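Local atomic coordinates of nitrite oxidoreductase subunit C (Kuenenia stuttgartiensis, PDB entry 7B04), a protein that binds a b-type heme and calcium ions in the nitrite oxidoreductase complex of an anammox bacterium, and probably passes electrons. Residues C[171-175]-C[229-234]; C[281-285]-C[314-319]; C[70-74]-C[100-104]. All blocks are in the same frame, centred on the assembly; numbering follows the deposited sequence. Where two conformers were deposited one is given.

Contact 1: residues C[171-175]-C[229-234]; sequences WEADL and RGRAVE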
ATOM      1  N   TRP C 171     -31.465  17.048  20.384  1.00 23.01           N
ATOM      2  CA  TRP C 171     -32.535  16.074  20.558  1.00 25.78           C
ATOM      3  C   TRP C 171     -33.829  16.547  19.910  1.00 29.25           C
ATOM      4  O   TRP C 171     -34.621  15.726  19.433  1.00 30.75           O
ATOM      5  CB  TRP C 171     -32.747  15.774  22.042  1.00 28.87           C
ATOM      6  CG  TRP C 171     -31.672  14.904  22.623  1.00 27.66           C
ATOM      7  CD1 TRP C 171     -30.453  14.631  22.073  1.00 27.76           C
ATOM      8  CD2 TRP C 171     -31.726  14.179  23.858  1.00 31.81           C
ATOM      9  NE1 TRP C 171     -29.741  13.790  22.893  1.00 24.77           N
ATOM     10  CE2 TRP C 171     -30.500  13.496  23.995  1.00 25.91           C
ATOM     11  CE3 TRP C 171     -32.687  14.044  24.863  1.00 32.54           C
ATOM     12  CZ2 TRP C 171     -30.212  12.692  25.094  1.00 26.16           C
ATOM     13  CZ3 TRP C 171     -32.399  13.244  25.955  1.00 33.43           C
ATOM     14  CH2 TRP C 171     -31.172  12.579  26.061  1.00 25.24           C
ATOM     15  N   GLU C 172     -34.064  17.861  19.884  1.00 29.31           N
ATOM     16  CA  GLU C 172     -35.214  18.385  19.154  1.00 29.61           C
ATOM     17  C   GLU C 172     -35.091  18.080  17.667  1.00 25.42           C
ATOM     18  O   GLU C 172     -36.063  17.665  17.026  1.00 26.17           O
ATOM     19  CB  GLU C 172     -35.335  19.894  19.373  1.00 24.59           C
ATOM     20  CG  GLU C 172     -35.765  20.319  20.769  1.00 25.21           C
ATOM     21  CD  GLU C 172     -37.251  20.143  21.009  1.00 30.05           C
ATOM     22  OE1 GLU C 172     -38.016  20.087  20.023  1.00 39.47           O
ATOM     23  OE2 GLU C 172     -37.656  20.082  22.187  1.00 39.76           O
ATOM     24  N   ALA C 173     -33.897  18.280  17.103  1.00 19.88           N
ATOM     25  CA  ALA C 173     -33.668  17.945  15.703  1.00 25.00           C
ATOM     26  C   ALA C 173     -33.730  16.444  15.459  1.00 29.38           C
ATOM     27  O   ALA C 173     -34.173  16.010  14.390  1.00 33.53           O
ATOM     28  CB  ALA C 173     -32.321  18.501  15.244  1.00 26.11           C
ATOM     29  N   ASP C 174     -33.292  15.636  16.430  1.00 27.79           N
ATOM     30  CA  ASP C 174     -33.367  14.188  16.270  1.00 24.95           C
ATOM     31  C   ASP C 174     -34.808  13.706  16.192  1.00 26.23           C
ATOM     32  O   ASP C 174     -35.097  12.726  15.496  1.00 28.60           O
ATOM     33  CB  ASP C 174     -32.634  13.493  17.418  1.00 26.84           C
ATOM     34  CG  ASP C 174     -31.133  13.701  17.362  1.00 31.29           C
ATOM     35  OD1 ASP C 174     -30.598  13.884  16.248  1.00 26.79           O
ATOM     36  OD2 ASP C 174     -30.487  13.680  18.431  1.00 34.10           O
ATOM     37  N   LEU C 175     -35.724  14.380  16.892  1.00 28.82           N
ATOM     38  CA  LEU C 175     -37.129  13.996  16.851  1.00 30.08           C
ATOM     39  C   LEU C 175     -37.714  14.114  15.451  1.00 34.62           C
ATOM     40  O   LEU C 175     -38.677  13.410  15.129  1.00 36.61           O
ATOM     41  CB  LEU C 175     -37.940  14.847  17.832  1.00 27.35           C
ATOM     42  CG  LEU C 175     -37.700  14.595  19.323  1.00 29.06           C
ATOM     43  CD1 LEU C 175     -38.447  15.619  20.163  1.00 31.04           C
ATOM     44  CD2 LEU C 175     -38.109  13.183  19.707  1.00 20.89           C
ATOM     45  N   ARG C 229     -33.950   8.515  21.479  1.00 28.29           N
ATOM     46  CA  ARG C 229     -34.682   8.504  22.742  1.00 30.29           C
ATOM     47  C   ARG C 229     -36.164   8.793  22.570  1.00 32.49           C
ATOM     48  O   ARG C 229     -36.944   8.498  23.482  1.00 31.12           O
ATOM     49  CB  ARG C 229     -34.151   9.572  23.709  1.00 27.58           C
ATOM     50  CG  ARG C 229     -32.739   9.432  24.229  1.00 33.47           C
ATOM     51  CD  ARG C 229     -31.726   9.739  23.160  1.00 33.32           C
ATOM     52  NE  ARG C 229     -32.089  10.841  22.276  1.00 26.59           N
ATOM     53  CZ  ARG C 229     -31.348  11.229  21.243  1.00 29.12           C
ATOM     54  NH1 ARG C 229     -31.736  12.242  20.481  1.00 27.12           N
ATOM     55  NH2 ARG C 229     -30.216  10.592  20.966  1.00 28.43           N
ATOM     56  N   GLY C 230     -36.571   9.375  21.443  1.00 29.39           N
ATOM     57  CA  GLY C 230     -37.962   9.759  21.300  1.00 27.85           C
ATOM     58  C   GLY C 230     -38.322  10.823  22.306  1.00 33.23           C
ATOM     59  O   GLY C 230     -39.474  10.904  22.748  1.00 35.76           O
ATOM     60  N   ARG C 231     -37.350  11.653  22.673  1.00 36.44           N
ATOM     61  CA  ARG C 231     -37.492  12.581  23.778  1.00 27.02           C
ATOM     62  C   ARG C 231     -36.568  13.767  23.535  1.00 29.35           C
ATOM     63  O   ARG C 231     -35.575  13.662  22.812  1.00 37.21           O
ATOM     64  CB  ARG C 231     -37.162  11.822  25.070  1.00 30.04           C
ATOM     65  CG  ARG C 231     -37.002  12.597  26.337  1.00 33.32           C
ATOM     66  CD  ARG C 231     -37.033  11.620  27.503  1.00 38.10           C
ATOM     67  NE  ARG C 231     -38.378  11.489  28.052  1.00 44.08           N
ATOM     68  CZ  ARG C 231     -39.165  10.434  27.869  1.00 41.31           C
ATOM     69  NH1 ARG C 231     -38.757   9.414  27.126  1.00 31.59           N
ATOM     70  NH2 ARG C 231     -40.374  10.411  28.414  1.00 41.25           N
ATOM     71  N   ALA C 232     -36.906  14.907  24.143  1.00 24.28           N
ATOM     72  CA  ALA C 232     -36.102  16.113  23.997  1.00 30.75           C
ATOM     73  C   ALA C 232     -35.394  16.551  25.271  1.00 29.67           C
ATOM     74  O   ALA C 232     -34.489  17.390  25.197  1.00 21.27           O
ATOM     75  CB  ALA C 232     -36.971  17.270  23.490  1.00 30.14           C
ATOM     76  N   VAL C 233     -35.767  16.011  26.427  1.00 32.53           N
ATOM     77  CA  VAL C 233     -35.170  16.388  27.703  1.00 24.50           C
ATOM     78  C   VAL C 233     -34.786  15.107  28.426  1.00 26.31           C
ATOM     79  O   VAL C 233     -35.596  14.180  28.518  1.00 31.53           O
ATOM     80  CB  VAL C 233     -36.129  17.233  28.565  1.00 24.32           C
ATOM     81  CG1 VAL C 233     -35.469  17.623  29.878  1.00 25.15           C
ATOM     82  CG2 VAL C 233     -36.572  18.477  27.803  1.00 29.87           C
ATOM     83  N   GLU C 234     -33.585  15.076  28.990  1.00 25.14           N
ATOM     84  CA  GLU C 234     -33.118  13.890  29.689  1.00 26.56           C
ATOM     85  C   GLU C 234     -33.383  14.042  31.181  1.00 33.02           C
ATOM     86  O   GLU C 234     -33.099  15.091  31.765  1.00 24.91           O
ATOM     87  CB  GLU C 234     -31.628  13.657  29.433  1.00 23.53           C
ATOM     88  CG  GLU C 234     -31.071  12.395  30.082  1.00 31.44           C
ATOM     89  CD  GLU C 234     -29.570  12.252  29.895  1.00 30.50           C
ATOM     90  OE1 GLU C 234     -29.079  11.103  29.866  1.00 32.84           O
ATOM     91  OE2 GLU C 234     -28.881  13.285  29.774  1.00 19.58           O
TER
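Arg229 lays its guanidinium flat on the indole of Trp171, the two planes only 13° apart, and this stack joins the helix 169-175 to the loop leading into strand 233-238. In the cation-pi contact Arg229 CZ lies over the face of the five-membered ring of Trp171, 3.5 Å from its centroid. Further back along the same arginine, CD lies over the six-membered ring in a CH-pi contact. Bends at chi2 (73°) and chi3 (38°) fold the Arg229 chain so that it follows the indole face.

The salt bridge uses the same group. Arg229 NH1 donates to Asp174 OD2 at 2.8 Å; this oxygen lies in the guanidinium plane and is met on its own anti side, somewhat out of the carboxylate plane. Asp174 OD1 accepts from the backbone of Glu182. The carboxylate of Glu234 has a hydrogen bond to Ser246 and salt bridges to Lys168 and to Arg209 of the neighbouring subunit B.

Apolar and backbone contacts complete the interface. Trp171 CH2 touches Glu234 CB at 3.6 Å, while the ring edge faces the carbonyl carbon of Ala232. Leu175 CD1 packs on Ala232 CB (4.0 Å).

With its face on an indole and its edge against a carboxylate, the Arg229 guanidinium is limited in both tilt and rotation. Its charge is probably balanced in part by Asp174, and the pair ties helix 169-175 to the loop near the interface with subunit B.

Contact 2: residues C[281-285]-C[314-319]; sequences FVPGE and LSLERI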
ATOM      1  N   PHE C 281     -43.686  16.876  43.285  1.00 28.59           N
ATOM      2  CA  PHE C 281     -44.373  18.137  43.525  1.00 30.28           C
ATOM      3  C   PHE C 281     -45.746  17.868  44.126  1.00 25.88           C
ATOM      4  O   PHE C 281     -46.433  16.919  43.734  1.00 25.62           O
ATOM      5  CB  PHE C 281     -44.540  18.942  42.235  1.00 23.36           C
ATOM      6  CG  PHE C 281     -43.248  19.298  41.560  1.00 25.29           C
ATOM      7  CD1 PHE C 281     -42.431  20.291  42.074  1.00 25.52           C
ATOM      8  CD2 PHE C 281     -42.865  18.659  40.392  1.00 30.96           C
ATOM      9  CE1 PHE C 281     -41.246  20.627  41.445  1.00 25.57           C
ATOM     10  CE2 PHE C 281     -41.682  18.992  39.759  1.00 24.59           C
ATOM     11  CZ  PHE C 281     -40.872  19.976  40.286  1.00 26.45           C
ATOM     12  N   VAL C 282     -46.132  18.692  45.094  1.00 24.27           N
ATOM     13  CA  VAL C 282     -47.468  18.622  45.680  1.00 25.91           C
ATOM     14  C   VAL C 282     -48.082  20.014  45.630  1.00 24.19           C
ATOM     15  O   VAL C 282     -47.435  20.985  46.051  1.00 23.36           O
ATOM     16  CB  VAL C 282     -47.428  18.081  47.118  1.00 26.69           C
ATOM     17  CG1 VAL C 282     -48.820  18.097  47.728  1.00 20.64           C
ATOM     18  CG2 VAL C 282     -46.846  16.673  47.144  1.00 22.35           C
ATOM     19  N   PRO C 283     -49.302  20.171  45.116  1.00 27.84           N
ATOM     20  CA  PRO C 283     -49.921  21.502  45.095  1.00 30.76           C
ATOM     21  C   PRO C 283     -50.064  22.049  46.507  1.00 29.50           C
ATOM     22  O   PRO C 283     -50.525  21.358  47.417  1.00 29.18           O
ATOM     23  CB  PRO C 283     -51.285  21.248  44.440  1.00 27.22           C
ATOM     24  CG  PRO C 283     -51.085  20.011  43.630  1.00 18.33           C
ATOM     25  CD  PRO C 283     -50.128  19.167  44.426  1.00 29.49           C
ATOM     26  N   GLY C 284     -49.578  23.257  46.705  1.00 26.49           N
ATOM     27  CA  GLY C 284     -49.566  23.892  48.022  1.00 29.95           C
ATOM     28  C   GLY C 284     -48.234  23.722  48.702  1.00 35.01           C
ATOM     29  O   GLY C 284     -48.029  24.347  49.718  1.00 38.55           O
ATOM     30  N   GLU C 285     -47.326  22.947  48.123  1.00 32.82           N
ATOM     31  CA  GLU C 285     -46.002  22.778  48.773  1.00 39.37           C
ATOM     32  C   GLU C 285     -44.969  23.603  48.025  1.00 36.16           C
ATOM     33  O   GLU C 285     -45.185  23.909  46.896  1.00 36.26           O
ATOM     34  CB  GLU C 285     -45.577  21.319  48.890  1.00 37.82           C
ATOM     35  CG  GLU C 285     -44.510  21.044  49.935  1.00 44.06           C
ATOM     36  CD  GLU C 285     -44.737  21.532  51.355  1.00 58.40           C
ATOM     37  OE1 GLU C 285     -44.743  20.697  52.273  1.00 55.97           O
ATOM     38  OE2 GLU C 285     -44.869  22.746  51.548  1.00 55.23           O
ATOM     39  N   LEU C 314     -39.290  27.990  45.181  1.00 34.85           N
ATOM     40  CA  LEU C 314     -40.378  27.621  44.289  1.00 30.75           C
ATOM     41  C   LEU C 314     -41.595  27.286  45.133  1.00 32.28           C
ATOM     42  O   LEU C 314     -41.479  26.538  46.106  1.00 33.91           O
ATOM     43  CB  LEU C 314     -39.986  26.422  43.418  1.00 29.65           C
ATOM     44  CG  LEU C 314     -41.140  25.665  42.769  1.00 37.35           C
ATOM     45  CD1 LEU C 314     -41.568  26.417  41.542  1.00 40.05           C
ATOM     46  CD2 LEU C 314     -40.740  24.248  42.407  1.00 37.63           C
ATOM     47  N   SER C 315     -42.751  27.835  44.767  1.00 37.18           N
ATOM     48  CA  SER C 315     -44.001  27.554  45.461  1.00 33.51           C
ATOM     49  C   SER C 315     -45.063  27.122  44.462  1.00 29.11           C
ATOM     50  O   SER C 315     -45.179  27.699  43.377  1.00 30.60           O
ATOM     51  CB  SER C 315     -44.492  28.776  46.248  1.00 35.17           C
ATOM     52  OG  SER C 315     -45.743  28.516  46.860  1.00 35.57           O
ATOM     53  N   LEU C 316     -45.836  26.105  44.833  1.00 22.35           N
ATOM     54  CA  LEU C 316     -46.952  25.626  44.030  1.00 26.96           C
ATOM     55  C   LEU C 316     -48.265  26.075  44.660  1.00 27.55           C
ATOM     56  O   LEU C 316     -48.476  25.887  45.862  1.00 32.48           O
ATOM     57  CB  LEU C 316     -46.922  24.101  43.896  1.00 27.43           C
ATOM     58  CG  LEU C 316     -46.046  23.528  42.779  1.00 22.85           C
ATOM     59  CD1 LEU C 316     -44.570  23.585  43.151  1.00 30.42           C
ATOM     60  CD2 LEU C 316     -46.466  22.107  42.449  1.00 27.73           C
ATOM     61  N   GLU C 317     -49.135  26.668  43.849  1.00 27.83           N
ATOM     62  CA  GLU C 317     -50.452  27.067  44.320  1.00 33.59           C
ATOM     63  C   GLU C 317     -51.343  25.843  44.525  1.00 35.67           C
ATOM     64  O   GLU C 317     -51.135  24.780  43.934  1.00 31.00           O
ATOM     65  CB  GLU C 317     -51.112  28.020  43.322  1.00 27.43           C
ATOM     66  CG  GLU C 317     -51.049  29.490  43.701  1.00 30.49           C
ATOM     67  CD  GLU C 317     -51.150  30.403  42.493  1.00 32.50           C
ATOM     68  OE1 GLU C 317     -52.120  30.259  41.719  1.00 37.38           O
ATOM     69  OE2 GLU C 317     -50.262  31.265  42.319  1.00 34.87           O
ATOM     70  N   ARG C 318     -52.357  26.009  45.369  0.54 35.42           N
ATOM     71  CA  ARG C 318     -53.340  24.957  45.568  0.54 37.63           C
ATOM     72  C   ARG C 318     -54.299  24.896  44.380  0.54 36.05           C
ATOM     73  O   ARG C 318     -54.405  25.833  43.584  0.54 36.71           O
ATOM     74  CB  ARG C 318     -54.119  25.180  46.865  0.54 35.90           C
ATOM     75  CG  ARG C 318     -53.319  24.905  48.129  0.54 34.72           C
ATOM     76  CD  ARG C 318     -53.645  25.917  49.216  0.54 37.83           C
ATOM     77  NE  ARG C 318     -52.886  25.674  50.440  0.54 34.73           N
ATOM     78  CZ  ARG C 318     -51.685  26.187  50.690  0.54 32.11           C
ATOM     79  NH1 ARG C 318     -51.069  25.913  51.831  0.54 33.67           N
ATOM     80  NH2 ARG C 318     -51.101  26.977  49.799  0.54 28.71           N
ATOM     81  N   ILE C 319     -55.002  23.774  44.269  1.00 31.07           N
ATOM     82  CA  ILE C 319     -55.927  23.564  43.162  1.00 32.26           C
ATOM     83  C   ILE C 319     -57.263  24.207  43.508  1.00 34.26           C
ATOM     84  O   ILE C 319     -57.797  24.008  44.606  1.00 33.10           O
ATOM     85  CB  ILE C 319     -56.097  22.065  42.869  1.00 35.28           C
ATOM     86  CG1 ILE C 319     -54.766  21.443  42.438  1.00 26.74           C
ATOM     87  CG2 ILE C 319     -57.168  21.841  41.808  1.00 28.39           C
ATOM     88  CD1 ILE C 319     -54.793  19.932  42.397  1.00 18.79           C
TER
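Leu316 presses its isobutyl group against the loop 281-285, at the end of strand 306-316. Its CG stands anti to the carbonyl carbon (chi1 -85°), over the loop, and chi2 (76°) turns CD2 to Phe281 CB, at 3.7 Å, and CD1 between the phenyl ring, which it approaches obliquely, and Glu285 O. Two residues earlier on the strand, Leu314 has CG anti to the backbone N (chi1 162°), and its CD2 reaches Phe281 CE1 at 3.8 Å. The phenyl group crosses both leucines at about a right angle, and it also meets Phe138 edge-to-face. With an alanine at Leu316, Phe281 would probably lose the methyls beside its CB and ring, leaving a gap and a ring freer to turn.

Farther along, Pro283 and Ile319 lie side by side and point the same way, with Pro283 CG 3.9 Å from Ile319 CD1.

The backbone of 281-285 makes a type II beta turn from Val282 to Glu285, closed by Glu285 N to Val282 O at 2.9 Å. Gly284 occupies the third position with positive phi, where a CB would be jammed against the preceding carbonyl oxygen. Leu316 bonds to the turn through both its backbone polar atoms: its N donates to Glu285 O at 3.1 Å, and its O receives a weak bond from Gly284 N.

The contact thus combines an apolar side, where Phe281 packs on two leucines, with a polar backbone clasp that extends the pairing of strands 286-294 and 306-316 into the turn. Leu316 joins the apolar packing by its side chain and the clasp by its backbone, so the turn is held to the strand end in two ways.

Contact 3: residues C[70-74]-C[100-104]; sequences AFKNA and IKAIH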
ATOM      1  N   ALA C  70     -51.188  30.175  27.909  1.00 41.29           N
ATOM      2  CA  ALA C  70     -51.243  29.865  29.334  1.00 30.02           C
ATOM      3  C   ALA C  70     -50.196  30.647  30.124  1.00 30.63           C
ATOM      4  O   ALA C  70     -50.521  31.304  31.121  1.00 29.44           O
ATOM      5  CB  ALA C  70     -51.064  28.362  29.545  1.00 27.54           C
ATOM      6  N   PHE C  71     -48.931  30.592  29.692  1.00 28.12           N
ATOM      7  CA  PHE C  71     -47.855  31.243  30.436  1.00 29.99           C
ATOM      8  C   PHE C  71     -47.987  32.759  30.454  1.00 32.85           C
ATOM      9  O   PHE C  71     -47.425  33.406  31.343  1.00 31.39           O
ATOM     10  CB  PHE C  71     -46.495  30.862  29.852  1.00 23.79           C
ATOM     11  CG  PHE C  71     -46.030  29.492  30.244  1.00 33.85           C
ATOM     12  CD1 PHE C  71     -45.425  29.275  31.471  1.00 34.30           C
ATOM     13  CD2 PHE C  71     -46.194  28.420  29.384  1.00 36.81           C
ATOM     14  CE1 PHE C  71     -44.996  28.012  31.834  1.00 28.41           C
ATOM     15  CE2 PHE C  71     -45.766  27.156  29.741  1.00 31.11           C
ATOM     16  CZ  PHE C  71     -45.166  26.953  30.967  1.00 27.34           C
ATOM     17  N   LYS C  72     -48.710  33.334  29.491  1.00 31.64           N
ATOM     18  CA  LYS C  72     -48.908  34.779  29.467  1.00 33.65           C
ATOM     19  C   LYS C  72     -49.626  35.263  30.720  1.00 29.66           C
ATOM     20  O   LYS C  72     -49.422  36.404  31.151  1.00 30.39           O
ATOM     21  CB  LYS C  72     -49.684  35.166  28.209  1.00 34.12           C
ATOM     22  CG  LYS C  72     -49.820  36.657  27.962  1.00 36.53           C
ATOM     23  CD  LYS C  72     -49.925  36.929  26.468  1.00 51.01           C
ATOM     24  CE  LYS C  72     -50.594  38.262  26.183  1.00 44.94           C
ATOM     25  NZ  LYS C  72     -51.869  38.078  25.432  1.00 33.45           N
ATOM     26  N   ASN C  73     -50.450  34.410  31.327  1.00 35.06           N
ATOM     27  CA  ASN C  73     -51.169  34.774  32.537  1.00 34.78           C
ATOM     28  C   ASN C  73     -50.379  34.486  33.805  1.00 37.80           C
ATOM     29  O   ASN C  73     -50.840  34.837  34.897  1.00 42.12           O
ATOM     30  CB  ASN C  73     -52.511  34.036  32.588  1.00 30.58           C
ATOM     31  CG  ASN C  73     -53.343  34.266  31.344  1.00 44.62           C
ATOM     32  OD1 ASN C  73     -53.058  33.710  30.284  1.00 50.45           O
ATOM     33  ND2 ASN C  73     -54.379  35.086  31.466  1.00 49.11           N
ATOM     34  N   ALA C  74     -49.219  33.847  33.693  1.00 31.73           N
ATOM     35  CA  ALA C  74     -48.360  33.610  34.840  1.00 35.94           C
ATOM     36  C   ALA C  74     -47.325  34.726  34.945  1.00 37.99           C
ATOM     37  O   ALA C  74     -47.070  35.462  33.989  1.00 38.38           O
ATOM     38  CB  ALA C  74     -47.670  32.250  34.734  1.00 32.48           C
ATOM     39  N   ILE C 100     -37.946  32.694  33.758  1.00 26.35           N
ATOM     40  CA  ILE C 100     -38.546  31.398  34.066  1.00 25.97           C
ATOM     41  C   ILE C 100     -39.971  31.601  34.566  1.00 23.87           C
ATOM     42  O   ILE C 100     -40.207  32.385  35.491  1.00 26.72           O
ATOM     43  CB  ILE C 100     -37.712  30.595  35.086  1.00 25.28           C
ATOM     44  CG1 ILE C 100     -38.363  29.232  35.340  1.00 23.96           C
ATOM     45  CG2 ILE C 100     -37.509  31.367  36.383  1.00 23.81           C
ATOM     46  CD1 ILE C 100     -37.457  28.232  36.019  1.00 27.43           C
ATOM     47  N   LYS C 101     -40.919  30.910  33.937  1.00 26.00           N
ATOM     48  CA  LYS C 101     -42.307  30.873  34.366  1.00 26.38           C
ATOM     49  C   LYS C 101     -42.729  29.428  34.599  1.00 29.55           C
ATOM     50  O   LYS C 101     -42.092  28.490  34.113  1.00 37.24           O
ATOM     51  CB  LYS C 101     -43.238  31.517  33.329  1.00 25.77           C
ATOM     52  CG  LYS C 101     -43.082  33.018  33.180  1.00 29.49           C
ATOM     53  CD  LYS C 101     -44.111  33.574  32.209  1.00 32.08           C
ATOM     54  CE  LYS C 101     -43.971  35.077  32.051  1.00 34.23           C
ATOM     55  NZ  LYS C 101     -44.972  35.626  31.097  1.00 34.78           N
ATOM     56  N   ALA C 102     -43.815  29.250  35.350  1.00 29.25           N
ATOM     57  CA  ALA C 102     -44.274  27.907  35.676  1.00 25.14           C
ATOM     58  C   ALA C 102     -45.768  27.914  35.963  1.00 27.37           C
ATOM     59  O   ALA C 102     -46.291  28.843  36.587  1.00 29.11           O
ATOM     60  CB  ALA C 102     -43.513  27.326  36.872  1.00 22.99           C
ATOM     61  N   ILE C 103     -46.440  26.852  35.511  1.00 29.98           N
ATOM     62  CA  ILE C 103     -47.882  26.671  35.630  1.00 31.42           C
ATOM     63  C   ILE C 103     -48.126  25.184  35.854  1.00 33.40           C
ATOM     64  O   ILE C 103     -47.295  24.342  35.506  1.00 34.07           O
ATOM     65  CB  ILE C 103     -48.639  27.162  34.378  1.00 30.60           C
ATOM     66  CG1 ILE C 103     -48.114  26.436  33.139  1.00 25.25           C
ATOM     67  CG2 ILE C 103     -48.496  28.668  34.209  1.00 28.10           C
ATOM     68  CD1 ILE C 103     -48.762  26.872  31.853  1.00 27.45           C
ATOM     69  N   HIS C 104     -49.274  24.852  36.444  1.00 30.12           N
ATOM     70  CA  HIS C 104     -49.584  23.440  36.632  1.00 25.90           C
ATOM     71  C   HIS C 104     -51.085  23.189  36.575  1.00 29.19           C
ATOM     72  O   HIS C 104     -51.906  24.077  36.823  1.00 29.85           O
ATOM     73  CB  HIS C 104     -48.962  22.882  37.926  1.00 25.22           C
ATOM     74  CG  HIS C 104     -49.703  23.229  39.179  1.00 22.03           C
ATOM     75  ND1 HIS C 104     -50.847  22.572  39.577  1.00 25.46           N
ATOM     76  CD2 HIS C 104     -49.428  24.127  40.155  1.00 26.24           C
ATOM     77  CE1 HIS C 104     -51.261  23.071  40.728  1.00 30.88           C
ATOM     78  NE2 HIS C 104     -50.417  24.015  41.101  1.00 28.78           N
TER
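The ring of Phe71 carries Ile103 CD1 over one face, 3.7 Å from its centroid and 11° off the normal, a CH-pi contact near the ring centre. At the ring's edge, close to its plane, comes the backbone N of Ala102, while Lys101 CB approaches obliquely. This is helix-on-strand packing within the heme-binding domain of the ethylbenzene dehydrogenase family: helix 64-71 and the type I turn from Phe71 to Ala74 sit against strand 97-104.

Alternation along the strand directs Lys101 and Ile103 toward the helix and turn, whereas Ala102 faces away, toward strand 49-53. Ile103 divides its branches between partners. Its CG1 lies between the backbone N and the carbonyl carbon (chi1 57°), which carries CD1 across the phenyl ring and on to Ala70 CB at 3.6 Å. The other branch, CG2, meets Ala74 CB at 3.7 Å. Tyr110 from strand 108-116 and Met54 add further apolar cover around these residues.

Lys101 slides past Phe71 in the opposite direction, its chain extended beyond CG, so that aliphatic carbons pass the turn before the ammonium comes near the carbonyl of Phe71. The turn itself is closed by Ala74 N donating to Phe71 O at 3.0 Å. That same oxygen accepts a second, weak hydrogen bond from Lys101 NZ, at 3.3 Å.

Along the chain the three contacts come in series: 70-74 with 100-104 closes before contact 1 opens, and contact 1 closes before contact 2. Contacts 2 and 3 lie on the same side of the chain's centre, their centres about 14 Å apart, and touch through His104, whose NE2 is probably hydrogen-bonded to Glu317 O at 3.0 Å; strand 49-53 pairs with both strands 97-104 and 306-316. They join a loop and a helix to neighbouring strands, contact 3 away from the annotated sites. Contact 1, centred about 23 Å from contact 3 and 29 Å from contact 2, joins helix 169-175 to the loop leading into strand 233-238 and to that strand's start, near heme, calcium and subunit B.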